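Local coordinates for protein telomerase reverse transcriptase (PDB 6ZDQ) that probably extends chromosome ends as the catalytic subunit of telomerase, adding telomeric repeats by reverse transcription of a template carried in its RNA component, at residues C50-I60 and Q79-K90. Residues are numbered along the deposited sequence; the frame is centred on the assembly and turned at random.
Sequences CRYDILYAKFI and QVIQFVLLVLGK
Phe59 and Phe83 interlock where helix 52-59 meets residues 79-90, their side chains sliding past each other in opposite directions. Phe59 is a knob in a hole made by Gln79, Gln82, Phe83 and Leu86. Its CG lies anti to the backbone N (chi1 -163°), which sends the ring out across the gap. There Phe83 CA sits over one ring face, 4.2 Å from the centroid, a CH-pi contact, while Gln82 CB meets the ring edge, 3.6 Å from Phe59 CZ. Phe83 runs the other way, into a hollow walled by Leu55, Tyr56, Phe59 and Ile60; it reaches the backbone of helix 52-59, its CE1 3.7 Å from Tyr56 CA. Tyr56 turns its ring edge to the face of Phe83, with planes at 83°, a T-shaped pair within the aromatic cluster. At one end, Ile60 CD1 packs 3.6 Å from Gln79 CG. Leu55 CD1 lies 4.1 Å from Leu86 CD2 beside the Phe59 knob, and at the far end Cys50 SG rests 3.9 Å from Lys90 CB. No hydrogen bond crosses between the segments; the contacts are mostly apolar and the helices run roughly antiparallel, 140° between directions, axes 11.2 Å apart at closest approach. Residues 79-90 fall in the telomerase RNA-binding domain. Helix 148-177 borders the contact, Phe177 meeting Phe83 edge-to-face and Ile173 touching Val87, while helix 99-115 touches Ile81 and Val84 of helix 77-91.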
ATOM      1  N   CYS A  50      15.439 -35.437   0.022  1.00106.51           N
ATOM      2  CA  CYS A  50      14.369 -35.016  -0.874  1.00 91.96           C
ATOM      3  C   CYS A  50      14.936 -34.411  -2.152  1.00 98.63           C
ATOM      4  O   CYS A  50      15.843 -33.575  -2.110  1.00115.54           O
ATOM      5  CB  CYS A  50      13.457 -34.005  -0.182  1.00 87.90           C
ATOM      6  SG  CYS A  50      12.306 -34.713   1.019  1.00121.14           S
ATOM      7  N   ARG A  51      14.389 -34.832  -3.290  1.00108.77           N
ATOM      8  CA  ARG A  51      14.731 -34.271  -4.596  1.00111.39           C
ATOM      9  C   ARG A  51      13.593 -33.329  -4.979  1.00103.85           C
ATOM     10  O   ARG A  51      12.631 -33.720  -5.642  1.00104.49           O
ATOM     11  CB  ARG A  51      14.938 -35.373  -5.629  1.00124.95           C
ATOM     12  CG  ARG A  51      16.027 -36.376  -5.267  1.00129.68           C
ATOM     13  CD  ARG A  51      17.410 -35.740  -5.292  1.00154.46           C
ATOM     14  NE  ARG A  51      18.064 -35.784  -3.986  1.00139.39           N
ATOM     15  CZ  ARG A  51      19.327 -35.430  -3.770  1.00145.39           C
ATOM     16  NH1 ARG A  51      20.081 -35.006  -4.776  1.00165.37           N
ATOM     17  NH2 ARG A  51      19.839 -35.502  -2.550  1.00153.31           N
ATOM     18  N   TYR A  52      13.707 -32.071  -4.543  1.00121.42           N
ATOM     19  CA  TYR A  52      12.607 -31.121  -4.696  1.00105.29           C
ATOM     20  C   TYR A  52      12.340 -30.771  -6.154  1.00 94.06           C
ATOM     21  O   TYR A  52      11.215 -30.391  -6.496  1.00 90.67           O
ATOM     22  CB  TYR A  52      12.893 -29.850  -3.897  1.00 89.04           C
ATOM     23  CG  TYR A  52      13.083 -30.085  -2.417  1.00 87.17           C
ATOM     24  CD1 TYR A  52      11.998 -30.103  -1.551  1.00 85.46           C
ATOM     25  CD2 TYR A  52      14.348 -30.288  -1.885  1.00100.46           C
ATOM     26  CE1 TYR A  52      12.169 -30.319  -0.198  1.00 84.50           C
ATOM     27  CE2 TYR A  52      14.528 -30.503  -0.536  1.00 93.88           C
ATOM     28  CZ  TYR A  52      13.437 -30.518   0.303  1.00 85.29           C
ATOM     29  OH  TYR A  52      13.618 -30.733   1.649  1.00 84.55           O
ATOM     30  N   ASP A  53      13.351 -30.873  -7.020  1.00105.34           N
ATOM     31  CA  ASP A  53      13.159 -30.518  -8.424  1.00103.55           C
ATOM     32  C   ASP A  53      12.103 -31.405  -9.077  1.00109.51           C
ATOM     33  O   ASP A  53      11.202 -30.911  -9.766  1.00 99.67           O
ATOM     34  CB  ASP A  53      14.487 -30.602  -9.178  1.00125.22           C
ATOM     35  CG  ASP A  53      15.140 -31.967  -9.066  1.00135.09           C
ATOM     36  OD1 ASP A  53      15.075 -32.572  -7.976  1.00139.59           O
ATOM     37  OD2 ASP A  53      15.714 -32.436 -10.072  1.00131.44           O
ATOM     38  N   ILE A  54      12.190 -32.720  -8.863  1.00102.00           N
ATOM     39  CA  ILE A  54      11.182 -33.617  -9.420  1.00106.44           C
ATOM     40  C   ILE A  54       9.898 -33.564  -8.599  1.00 95.62           C
ATOM     41  O   ILE A  54       8.811 -33.831  -9.125  1.00103.91           O
ATOM     42  CB  ILE A  54      11.723 -35.055  -9.523  1.00114.89           C
ATOM     43  CG1 ILE A  54      11.926 -35.663  -8.134  1.00110.52           C
ATOM     44  CG2 ILE A  54      13.024 -35.080 -10.311  1.00109.36           C
ATOM     45  CD1 ILE A  54      12.399 -37.098  -8.161  1.00100.33           C
ATOM     46  N   LEU A  55       9.999 -33.233  -7.310  1.00 93.38           N
ATOM     47  CA  LEU A  55       8.803 -33.092  -6.485  1.00 91.50           C
ATOM     48  C   LEU A  55       7.946 -31.925  -6.959  1.00109.95           C
ATOM     49  O   LEU A  55       6.712 -32.002  -6.931  1.00110.47           O
ATOM     50  CB  LEU A  55       9.200 -32.916  -5.020  1.00 89.51           C
ATOM     51  CG  LEU A  55       8.100 -33.103  -3.976  1.00 99.69           C
ATOM     52  CD1 LEU A  55       7.651 -34.555  -3.927  1.00 88.80           C
ATOM     53  CD2 LEU A  55       8.576 -32.639  -2.608  1.00115.83           C
ATOM     54  N   TYR A  56       8.582 -30.833  -7.393  1.00 99.07           N
ATOM     55  CA  TYR A  56       7.834 -29.706  -7.943  1.00 95.27           C
ATOM     56  C   TYR A  56       7.190 -30.069  -9.276  1.00 96.11           C
ATOM     57  O   TYR A  56       6.035 -29.711  -9.530  1.00106.24           O
ATOM     58  CB  TYR A  56       8.753 -28.494  -8.100  1.00104.26           C
ATOM     59  CG  TYR A  56       8.075 -27.255  -8.655  1.00 90.29           C
ATOM     60  CD1 TYR A  56       7.416 -26.365  -7.816  1.00 90.65           C
ATOM     61  CD2 TYR A  56       8.105 -26.972 -10.015  1.00114.28           C
ATOM     62  CE1 TYR A  56       6.799 -25.232  -8.317  1.00 90.79           C
ATOM     63  CE2 TYR A  56       7.491 -25.841 -10.524  1.00108.42           C
ATOM     64  CZ  TYR A  56       6.839 -24.977  -9.671  1.00107.25           C
ATOM     65  OH  TYR A  56       6.228 -23.851 -10.174  1.00106.84           O
ATOM     66  N   ALA A  57       7.927 -30.771 -10.144  1.00 95.91           N
ATOM     67  CA  ALA A  57       7.368 -31.182 -11.429  1.00 97.32           C
ATOM     68  C   ALA A  57       6.199 -32.141 -11.243  1.00 97.71           C
ATOM     69  O   ALA A  57       5.201 -32.063 -11.970  1.00 98.95           O
ATOM     70  CB  ALA A  57       8.453 -31.821 -12.295  1.00 99.70           C
ATOM     71  N   LYS A  58       6.308 -33.060 -10.281  1.00 96.88           N
ATOM     72  CA  LYS A  58       5.217 -33.991 -10.016  1.00 97.26           C
ATOM     73  C   LYS A  58       3.975 -33.263  -9.515  1.00 98.42           C
ATOM     74  O   LYS A  58       2.878 -33.430 -10.059  1.00103.16           O
ATOM     75  CB  LYS A  58       5.663 -35.044  -9.000  1.00 98.62           C
ATOM     76  CG  LYS A  58       6.209 -36.323  -9.612  1.00101.93           C
ATOM     77  CD  LYS A  58       6.726 -37.268  -8.535  1.00144.44           C
ATOM     78  CE  LYS A  58       5.673 -37.537  -7.467  1.00126.34           C
ATOM     79  NZ  LYS A  58       4.493 -38.268  -8.008  1.00108.19           N
ATOM     80  N   PHE A  59       4.132 -32.438  -8.478  1.00101.00           N
ATOM     81  CA  PHE A  59       2.981 -31.806  -7.840  1.00 92.05           C
ATOM     82  C   PHE A  59       2.491 -30.599  -8.634  1.00 92.56           C
ATOM     83  O   PHE A  59       1.321 -30.531  -9.024  1.00108.98           O
ATOM     84  CB  PHE A  59       3.331 -31.404  -6.405  1.00 89.54           C
ATOM     85  CG  PHE A  59       2.131 -31.124  -5.545  1.00 96.01           C
ATOM     86  CD1 PHE A  59       1.533 -29.875  -5.546  1.00 90.53           C
ATOM     87  CD2 PHE A  59       1.600 -32.112  -4.731  1.00 88.14           C
ATOM     88  CE1 PHE A  59       0.430 -29.619  -4.757  1.00 87.28           C
ATOM     89  CE2 PHE A  59       0.499 -31.860  -3.937  1.00 87.38           C
ATOM     90  CZ  PHE A  59      -0.088 -30.613  -3.951  1.00 87.01           C
ATOM     91  N   ILE A  60       3.372 -29.628  -8.876  1.00 92.04           N
ATOM     92  CA  ILE A  60       2.952 -28.401  -9.544  1.00 92.43           C
ATOM     93  C   ILE A  60       2.923 -28.589 -11.055  1.00 95.01           C
ATOM     94  O   ILE A  60       1.911 -28.318 -11.710  1.00110.85           O
ATOM     95  CB  ILE A  60       3.870 -27.232  -9.139  1.00 90.93           C
ATOM     96  CG1 ILE A  60       3.888 -27.066  -7.617  1.00 96.43           C
ATOM     97  CG2 ILE A  60       3.422 -25.945  -9.816  1.00 93.47           C
ATOM     98  CD1 ILE A  60       2.558 -26.664  -7.023  1.00 88.06           C
ATOM     99  N   GLN A  79      -3.003 -23.963  -4.534  1.00110.10           N
ATOM    100  CA  GLN A  79      -2.060 -25.013  -4.904  1.00101.51           C
ATOM    101  C   GLN A  79      -0.706 -24.815  -4.233  1.00 91.36           C
ATOM    102  O   GLN A  79      -0.028 -25.797  -3.908  1.00105.37           O
ATOM    103  CB  GLN A  79      -1.907 -25.063  -6.424  1.00100.32           C
ATOM    104  CG  GLN A  79      -1.048 -26.203  -6.932  1.00 94.33           C
ATOM    105  CD  GLN A  79      -1.052 -26.298  -8.443  1.00114.75           C
ATOM    106  OE1 GLN A  79       0.000 -26.280  -9.082  1.00116.29           O
ATOM    107  NE2 GLN A  79      -2.241 -26.402  -9.026  1.00129.67           N
ATOM    108  N   VAL A  80      -0.295 -23.561  -4.026  1.00 97.38           N
ATOM    109  CA  VAL A  80       0.947 -23.283  -3.309  1.00 83.75           C
ATOM    110  C   VAL A  80       0.871 -23.808  -1.882  1.00 82.50           C
ATOM    111  O   VAL A  80       1.827 -24.404  -1.370  1.00 81.67           O
ATOM    112  CB  VAL A  80       1.256 -21.775  -3.338  1.00 83.62           C
ATOM    113  CG1 VAL A  80       2.447 -21.456  -2.446  1.00 95.68           C
ATOM    114  CG2 VAL A  80       1.517 -21.319  -4.761  1.00 94.64           C
ATOM    115  N   ILE A  81      -0.259 -23.576  -1.212  1.00 82.54           N
ATOM    116  CA  ILE A  81      -0.430 -24.038   0.163  1.00 81.54           C
ATOM    117  C   ILE A  81      -0.306 -25.554   0.241  1.00 85.86           C
ATOM    118  O   ILE A  81       0.306 -26.094   1.170  1.00 90.96           O
ATOM    119  CB  ILE A  81      -1.776 -23.544   0.725  1.00 93.53           C
ATOM    120  CG1 ILE A  81      -1.752 -22.023   0.888  1.00 89.00           C
ATOM    121  CG2 ILE A  81      -2.096 -24.227   2.048  1.00 88.91           C
ATOM    122  CD1 ILE A  81      -3.055 -21.438   1.386  1.00 84.38           C
ATOM    123  N   GLN A  82      -0.881 -26.266  -0.730  1.00 93.56           N
ATOM    124  CA  GLN A  82      -0.839 -27.724  -0.691  1.00 82.81           C
ATOM    125  C   GLN A  82       0.573 -28.252  -0.917  1.00 83.91           C
ATOM    126  O   GLN A  82       0.962 -29.265  -0.323  1.00 81.96           O
ATOM    127  CB  GLN A  82      -1.802 -28.305  -1.725  1.00 84.62           C
ATOM    128  CG  GLN A  82      -3.250 -27.902  -1.510  1.00100.03           C
ATOM    129  CD  GLN A  82      -3.744 -28.226  -0.114  1.00 88.89           C
ATOM    130  OE1 GLN A  82      -3.425 -29.278   0.441  1.00109.69           O
ATOM    131  NE2 GLN A  82      -4.520 -27.318   0.466  1.00116.83           N
ATOM    132  N   PHE A  83       1.355 -27.588  -1.773  1.00 82.72           N
ATOM    133  CA  PHE A  83       2.703 -28.070  -2.064  1.00 82.72           C
ATOM    134  C   PHE A  83       3.615 -27.957  -0.849  1.00 89.36           C
ATOM    135  O   PHE A  83       4.386 -28.880  -0.560  1.00 95.81           O
ATOM    136  CB  PHE A  83       3.301 -27.307  -3.244  1.00 86.55           C
ATOM    137  CG  PHE A  83       4.695 -27.747  -3.601  1.00 94.92           C
ATOM    138  CD1 PHE A  83       4.902 -28.906  -4.329  1.00106.40           C
ATOM    139  CD2 PHE A  83       5.796 -27.004  -3.207  1.00 92.97           C
ATOM    140  CE1 PHE A  83       6.180 -29.317  -4.659  1.00107.22           C
ATOM    141  CE2 PHE A  83       7.078 -27.407  -3.535  1.00 85.70           C
ATOM    142  CZ  PHE A  83       7.269 -28.566  -4.263  1.00107.05           C
ATOM    143  N   VAL A  84       3.555 -26.831  -0.134  1.00 87.44           N
ATOM    144  CA  VAL A  84       4.404 -26.669   1.042  1.00 89.48           C
ATOM    145  C   VAL A  84       3.959 -27.609   2.156  1.00 85.05           C
ATOM    146  O   VAL A  84       4.787 -28.144   2.903  1.00 87.34           O
ATOM    147  CB  VAL A  84       4.423 -25.198   1.497  1.00 87.11           C
ATOM    148  CG1 VAL A  84       3.017 -24.686   1.718  1.00 83.65           C
ATOM    149  CG2 VAL A  84       5.255 -25.047   2.754  1.00 89.35           C
ATOM    150  N   LEU A  85       2.647 -27.838   2.280  1.00 90.05           N
ATOM    151  CA  LEU A  85       2.164 -28.837   3.226  1.00 79.55           C
ATOM    152  C   LEU A  85       2.698 -30.221   2.886  1.00 89.82           C
ATOM    153  O   LEU A  85       2.888 -31.052   3.782  1.00 79.34           O
ATOM    154  CB  LEU A  85       0.636 -28.847   3.253  1.00 79.10           C
ATOM    155  CG  LEU A  85      -0.058 -27.697   3.985  1.00 78.82           C
ATOM    156  CD1 LEU A  85      -1.565 -27.810   3.841  1.00 79.75           C
ATOM    157  CD2 LEU A  85       0.341 -27.678   5.451  1.00 77.86           C
ATOM    158  N   LEU A  86       2.952 -30.484   1.603  1.00 83.11           N
ATOM    159  CA  LEU A  86       3.611 -31.725   1.217  1.00 80.84           C
ATOM    160  C   LEU A  86       5.088 -31.703   1.596  1.00 82.14           C
ATOM    161  O   LEU A  86       5.638 -32.723   2.030  1.00109.42           O
ATOM    162  CB  LEU A  86       3.443 -31.964  -0.283  1.00 82.39           C
ATOM    163  CG  LEU A  86       4.097 -33.221  -0.863  1.00 83.64           C
ATOM    164  CD1 LEU A  86       3.409 -34.477  -0.352  1.00 92.23           C
ATOM    165  CD2 LEU A  86       4.089 -33.178  -2.382  1.00 85.34           C
ATOM    166  N   VAL A  87       5.746 -30.552   1.436  1.00 80.24           N
ATOM    167  CA  VAL A  87       7.155 -30.444   1.800  1.00 80.22           C
ATOM    168  C   VAL A  87       7.332 -30.583   3.307  1.00 88.04           C
ATOM    169  O   VAL A  87       8.253 -31.262   3.776  1.00 95.85           O
ATOM    170  CB  VAL A  87       7.743 -29.117   1.287  1.00 80.33           C
ATOM    171  CG1 VAL A  87       9.201 -28.990   1.696  1.00 80.59           C
ATOM    172  CG2 VAL A  87       7.599 -29.016  -0.221  1.00 81.45           C
ATOM    173  N   LEU A  88       6.453 -29.948   4.087  1.00 93.74           N
ATOM    174  CA  LEU A  88       6.550 -30.040   5.540  1.00 88.22           C
ATOM    175  C   LEU A  88       6.339 -31.469   6.022  1.00 92.02           C
ATOM    176  O   LEU A  88       6.974 -31.907   6.989  1.00 82.24           O
ATOM    177  CB  LEU A  88       5.541 -29.099   6.197  1.00 87.44           C
ATOM    178  CG  LEU A  88       5.819 -27.599   6.091  1.00 76.91           C
ATOM    179  CD1 LEU A  88       4.660 -26.818   6.679  1.00 76.58           C
ATOM    180  CD2 LEU A  88       7.121 -27.241   6.791  1.00 76.98           C
ATOM    181  N   GLY A  89       5.440 -32.209   5.368  1.00 85.07           N
ATOM    182  CA  GLY A  89       5.195 -33.582   5.772  1.00 92.14           C
ATOM    183  C   GLY A  89       6.390 -34.488   5.559  1.00 84.48           C
ATOM    184  O   GLY A  89       6.597 -35.437   6.322  1.00102.75           O
ATOM    185  N   LYS A  90       7.194 -34.211   4.531  1.00 79.95           N
ATOM    186  CA  LYS A  90       8.408 -34.986   4.311  1.00 81.07           C
ATOM    187  C   LYS A  90       9.562 -34.499   5.178  1.00 84.18           C
ATOM    188  O   LYS A  90      10.437 -35.294   5.542  1.00 94.99           O
ATOM    189  CB  LYS A  90       8.805 -34.935   2.834  1.00 82.37           C
ATOM    190  CG  LYS A  90       7.885 -35.724   1.918  1.00 84.78           C
ATOM    191  CD  LYS A  90       8.296 -35.594   0.459  1.00 92.14           C
ATOM    192  CE  LYS A  90       7.737 -36.741  -0.376  1.00114.72           C
ATOM    193  NZ  LYS A  90       6.263 -36.892  -0.226  1.00107.04           N
TER